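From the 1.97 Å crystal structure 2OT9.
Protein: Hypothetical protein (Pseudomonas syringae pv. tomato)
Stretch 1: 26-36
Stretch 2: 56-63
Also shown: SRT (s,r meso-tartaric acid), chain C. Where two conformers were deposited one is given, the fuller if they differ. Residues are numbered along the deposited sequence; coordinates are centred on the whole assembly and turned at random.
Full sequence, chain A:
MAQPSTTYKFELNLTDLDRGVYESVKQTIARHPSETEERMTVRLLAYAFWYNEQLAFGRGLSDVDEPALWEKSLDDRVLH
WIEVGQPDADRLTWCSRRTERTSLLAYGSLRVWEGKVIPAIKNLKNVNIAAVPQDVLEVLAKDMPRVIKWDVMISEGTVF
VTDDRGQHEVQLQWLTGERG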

# COMPACT_ATOMS: atom_id res chain seq x y z
N LYS A 26 3.71 -14.01 7.50
CA LYS A 26 3.32 -14.65 6.26
C LYS A 26 1.90 -14.21 5.92
O LYS A 26 1.04 -14.13 6.81
CB LYS A 26 3.38 -16.16 6.38
CG LYS A 26 4.80 -16.69 6.53
CD LYS A 26 4.86 -18.17 6.25
CE LYS A 26 6.24 -18.72 6.54
NZ LYS A 26 6.24 -20.20 6.38
N GLN A 27 1.66 -13.89 4.66
CA GLN A 27 0.33 -13.55 4.18
C GLN A 27 0.08 -14.26 2.87
O GLN A 27 0.99 -14.38 2.04
CB GLN A 27 0.21 -12.04 3.93
CG GLN A 27 -0.01 -11.22 5.18
CD GLN A 27 -1.38 -11.43 5.79
OE1 GLN A 27 -1.52 -11.46 7.02
NE2 GLN A 27 -2.39 -11.60 4.95
N THR A 28 -1.15 -14.73 2.68
CA THR A 28 -1.60 -15.22 1.39
C THR A 28 -2.32 -14.07 0.69
O THR A 28 -3.12 -13.35 1.30
CB THR A 28 -2.50 -16.47 1.56
OG1 THR A 28 -1.69 -17.56 2.03
CG2 THR A 28 -3.14 -16.86 0.23
N ILE A 29 -2.01 -13.86 -0.59
CA ILE A 29 -2.62 -12.78 -1.35
C ILE A 29 -3.20 -13.29 -2.67
O ILE A 29 -2.55 -14.04 -3.40
CB ILE A 29 -1.62 -11.65 -1.66
CG1 ILE A 29 -0.93 -11.18 -0.38
CG2 ILE A 29 -2.33 -10.46 -2.32
CD1 ILE A 29 0.53 -11.23 -0.51
N ALA A 30 -4.45 -12.91 -2.93
CA ALA A 30 -5.10 -13.20 -4.19
C ALA A 30 -4.84 -12.04 -5.15
O ALA A 30 -5.10 -10.87 -4.82
CB ALA A 30 -6.58 -13.40 -3.97
N ARG A 31 -4.31 -12.37 -6.31
CA ARG A 31 -4.04 -11.38 -7.33
C ARG A 31 -5.10 -11.47 -8.43
O ARG A 31 -5.17 -12.44 -9.15
CB ARG A 31 -2.66 -11.63 -7.91
CG ARG A 31 -2.20 -10.55 -8.82
CD ARG A 31 -0.97 -11.03 -9.54
NE ARG A 31 -0.77 -10.26 -10.74
CZ ARG A 31 0.14 -10.51 -11.65
NH1 ARG A 31 0.98 -11.53 -11.51
NH2 ARG A 31 0.22 -9.72 -12.72
N HIS A 32 -5.93 -10.45 -8.53
CA HIS A 32 -6.97 -10.44 -9.55
C HIS A 32 -6.26 -10.30 -10.93
O HIS A 32 -5.19 -9.70 -10.98
CB HIS A 32 -7.93 -9.27 -9.28
CG HIS A 32 -9.03 -9.15 -10.28
ND1 HIS A 32 -10.19 -9.89 -10.21
CD2 HIS A 32 -9.15 -8.38 -11.39
CE1 HIS A 32 -10.97 -9.58 -11.23
NE2 HIS A 32 -10.36 -8.66 -11.96
N PRO A 33 -6.83 -10.86 -12.02
CA PRO A 33 -6.21 -10.72 -13.36
C PRO A 33 -5.94 -9.27 -13.77
O PRO A 33 -4.98 -9.02 -14.49
CB PRO A 33 -7.23 -11.35 -14.29
CG PRO A 33 -7.98 -12.29 -13.45
CD PRO A 33 -8.05 -11.69 -12.08
N SER A 34 -6.75 -8.33 -13.29
CA SER A 34 -6.58 -6.91 -13.60
C SER A 34 -5.54 -6.20 -12.73
O SER A 34 -5.19 -5.05 -12.99
CB SER A 34 -7.90 -6.18 -13.46
OG SER A 34 -8.82 -6.68 -14.40
N GLU A 35 -5.07 -6.87 -11.69
CA GLU A 35 -4.05 -6.31 -10.81
C GLU A 35 -2.67 -6.63 -11.38
O GLU A 35 -2.28 -7.79 -11.46
CB GLU A 35 -4.15 -6.88 -9.40
CG GLU A 35 -3.05 -6.36 -8.47
CD GLU A 35 -3.37 -6.58 -7.01
OE1 GLU A 35 -3.96 -7.63 -6.69
OE2 GLU A 35 -3.02 -5.71 -6.18
N THR A 36 -1.95 -5.58 -11.78
CA THR A 36 -0.61 -5.78 -12.34
C THR A 36 0.36 -6.17 -11.22
O THR A 36 0.07 -5.97 -10.03
CB THR A 36 -0.07 -4.52 -13.04
OG1 THR A 36 -0.01 -3.45 -12.10
CG2 THR A 36 -0.94 -4.14 -14.24
O1 SRT C . -5.72 3.13 -9.25
O11 SRT C . -7.68 3.53 -10.14
C1 SRT C . -6.92 2.87 -9.40
C2 SRT C . -7.44 1.69 -8.61
O2 SRT C . -8.17 0.70 -9.36
C3 SRT C . -8.26 2.26 -7.48
O3 SRT C . -7.28 2.64 -6.51
C4 SRT C . -9.26 1.26 -6.93
O4 SRT C . -8.95 0.06 -6.74
O41 SRT C . -10.41 1.70 -6.68
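Stretch 2 56-63: AFGRGLSD

Stretch 1 enters as the last part of a β-strand, extended from Lys26 through Arg31, and then leaves the strand at His32, where a type I β turn from His32 to Glu35 redirects the chain. The turn is closed by a backbone hydrogen bond from Glu35 N to His32 O (2.9 Å). Thr36 follows at an N-cap position, immediately before a helix. Stretch 2 likewise begins at the end of a strand, Ala56 and Phe57, and continues as loop from Gly58, with a short 3-10 segment at Leu61 and Ser62. Its bend is held by two backbone hydrogen bonds, Ser62 N to Arg59 O (3.1 Å) and Asp63 N to Gly60 O (3.2 Å). Gly60 has a positive phi of 46°, a value that by itself favours glycine.

The two stretches run broadly in the same sense, because Phe57 lies nearest Ile29 (CA to CA, 7.4 Å) and Ser62 nearest His32 (CA to CA, 6.7 Å). The order is locally inverted at the turn, where Glu35 has Leu61 as its nearest neighbour (CA to CA, 7.2 Å). No hydrogen bond links the stretches, so the two strand segments do not pair here, and the 338 Å² buried between them, both sides summed, comes from packing in two patches, mostly of side chains but with turn backbone under Leu61.

The first patch is built around Phe57, whose CA-to-CB bond points toward stretch 1. With chi1 in the m well, its ring lies against the strand. Ile29 covers one face: CG1 is 4.1 Å from the ring centroid and 24° off the ring normal, a CH-pi contact, and the closest approach is Ile29 CG1 to Phe57 CE2 at 3.8 Å. Gln27, two residues earlier on the strand, meets the same ring differently. Its NE2 sits at the edge, near the ring plane, 3.9 Å from Phe57 CD2.

The second patch gathers Leu61 and Ser62 against the turn. His32, with chi1 at 179°, directs its imidazole to both. Ser62 CB lies over one face of that ring, 3.9 Å from the centroid and 28° off the normal, in a second CH-pi contact; the shortest separation is 3.5 Å, from Ser62 CB to His32 ND1. The serine hydroxyl is used within its own stretch, where Ser62 OG donates to Arg59 O (3.0 Å). Leu61 CD1 approaches the imidazole obliquely, 3.6 Å from His32 CD2, while its other methyl reaches the backbone of the turn: Leu61 CD2 is 3.4 Å from Ser34 O and 4.0 Å from Glu35 N. The leucine thus spans the turn from His32 to Glu35. On its backbone side, Leu61 CA comes within 3.5 Å of O4 of the bound meso-tartaric acid.

The turn is further braced within stretch 1 by Arg31, whose extended side chain returns to the backbone of Glu35. Arg31 NE donates to Glu35 O at 3.0 Å with a nearly straight angle of 168°, and Arg31 NH2 adds a weak bond to the same oxygen at 3.4 Å.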

# COMPACT_ATOMS: atom_id res chain seq x y z
N ALA A 56 -5.32 -6.19 7.15
CA ALA A 56 -5.62 -7.26 6.21
C ALA A 56 -5.69 -6.72 4.79
O ALA A 56 -6.04 -5.55 4.58
CB ALA A 56 -6.93 -7.94 6.58
N PHE A 57 -5.39 -7.57 3.81
CA PHE A 57 -5.63 -7.21 2.41
C PHE A 57 -7.13 -7.28 2.11
O PHE A 57 -7.81 -8.20 2.54
CB PHE A 57 -4.84 -8.11 1.44
CG PHE A 57 -3.35 -7.92 1.52
CD1 PHE A 57 -2.73 -6.88 0.85
CD2 PHE A 57 -2.57 -8.78 2.29
CE1 PHE A 57 -1.34 -6.70 0.95
CE2 PHE A 57 -1.19 -8.61 2.40
CZ PHE A 57 -0.57 -7.57 1.71
N GLY A 58 -7.63 -6.27 1.41
CA GLY A 58 -9.01 -6.27 0.96
C GLY A 58 -9.06 -6.89 -0.42
O GLY A 58 -8.06 -7.43 -0.91
N ARG A 59 -10.23 -6.82 -1.06
CA ARG A 59 -10.38 -7.29 -2.44
C ARG A 59 -9.96 -6.24 -3.48
O ARG A 59 -10.10 -6.48 -4.68
CB ARG A 59 -11.79 -7.81 -2.70
CG ARG A 59 -12.17 -9.04 -1.84
CD ARG A 59 -13.47 -9.69 -2.32
NE ARG A 59 -13.26 -10.65 -3.40
CZ ARG A 59 -13.59 -11.95 -3.34
NH1 ARG A 59 -14.16 -12.46 -2.25
NH2 ARG A 59 -13.36 -12.74 -4.38
N GLY A 60 -9.46 -5.09 -3.01
CA GLY A 60 -8.86 -4.05 -3.87
C GLY A 60 -9.69 -3.73 -5.11
O GLY A 60 -10.91 -3.58 -5.02
N LEU A 61 -9.03 -3.66 -6.27
CA LEU A 61 -9.69 -3.28 -7.52
C LEU A 61 -10.85 -4.18 -7.96
O LEU A 61 -11.68 -3.76 -8.77
CB LEU A 61 -8.68 -3.07 -8.67
CG LEU A 61 -7.73 -4.16 -9.21
CD1 LEU A 61 -8.41 -5.49 -9.41
CD2 LEU A 61 -7.12 -3.67 -10.52
N SER A 62 -10.92 -5.40 -7.43
CA SER A 62 -11.98 -6.35 -7.83
C SER A 62 -13.34 -6.13 -7.14
O SER A 62 -14.35 -6.72 -7.54
CB SER A 62 -11.49 -7.80 -7.66
OG SER A 62 -11.77 -8.32 -6.37
N ASP A 63 -13.37 -5.28 -6.11
CA ASP A 63 -14.60 -4.94 -5.38
C ASP A 63 -14.60 -3.47 -4.99
O ASP A 63 -13.81 -3.04 -4.14
CB ASP A 63 -14.72 -5.81 -4.12
CG ASP A 63 -16.03 -5.59 -3.34
OD1 ASP A 63 -16.74 -4.57 -3.55
OD2 ASP A 63 -16.34 -6.44 -2.48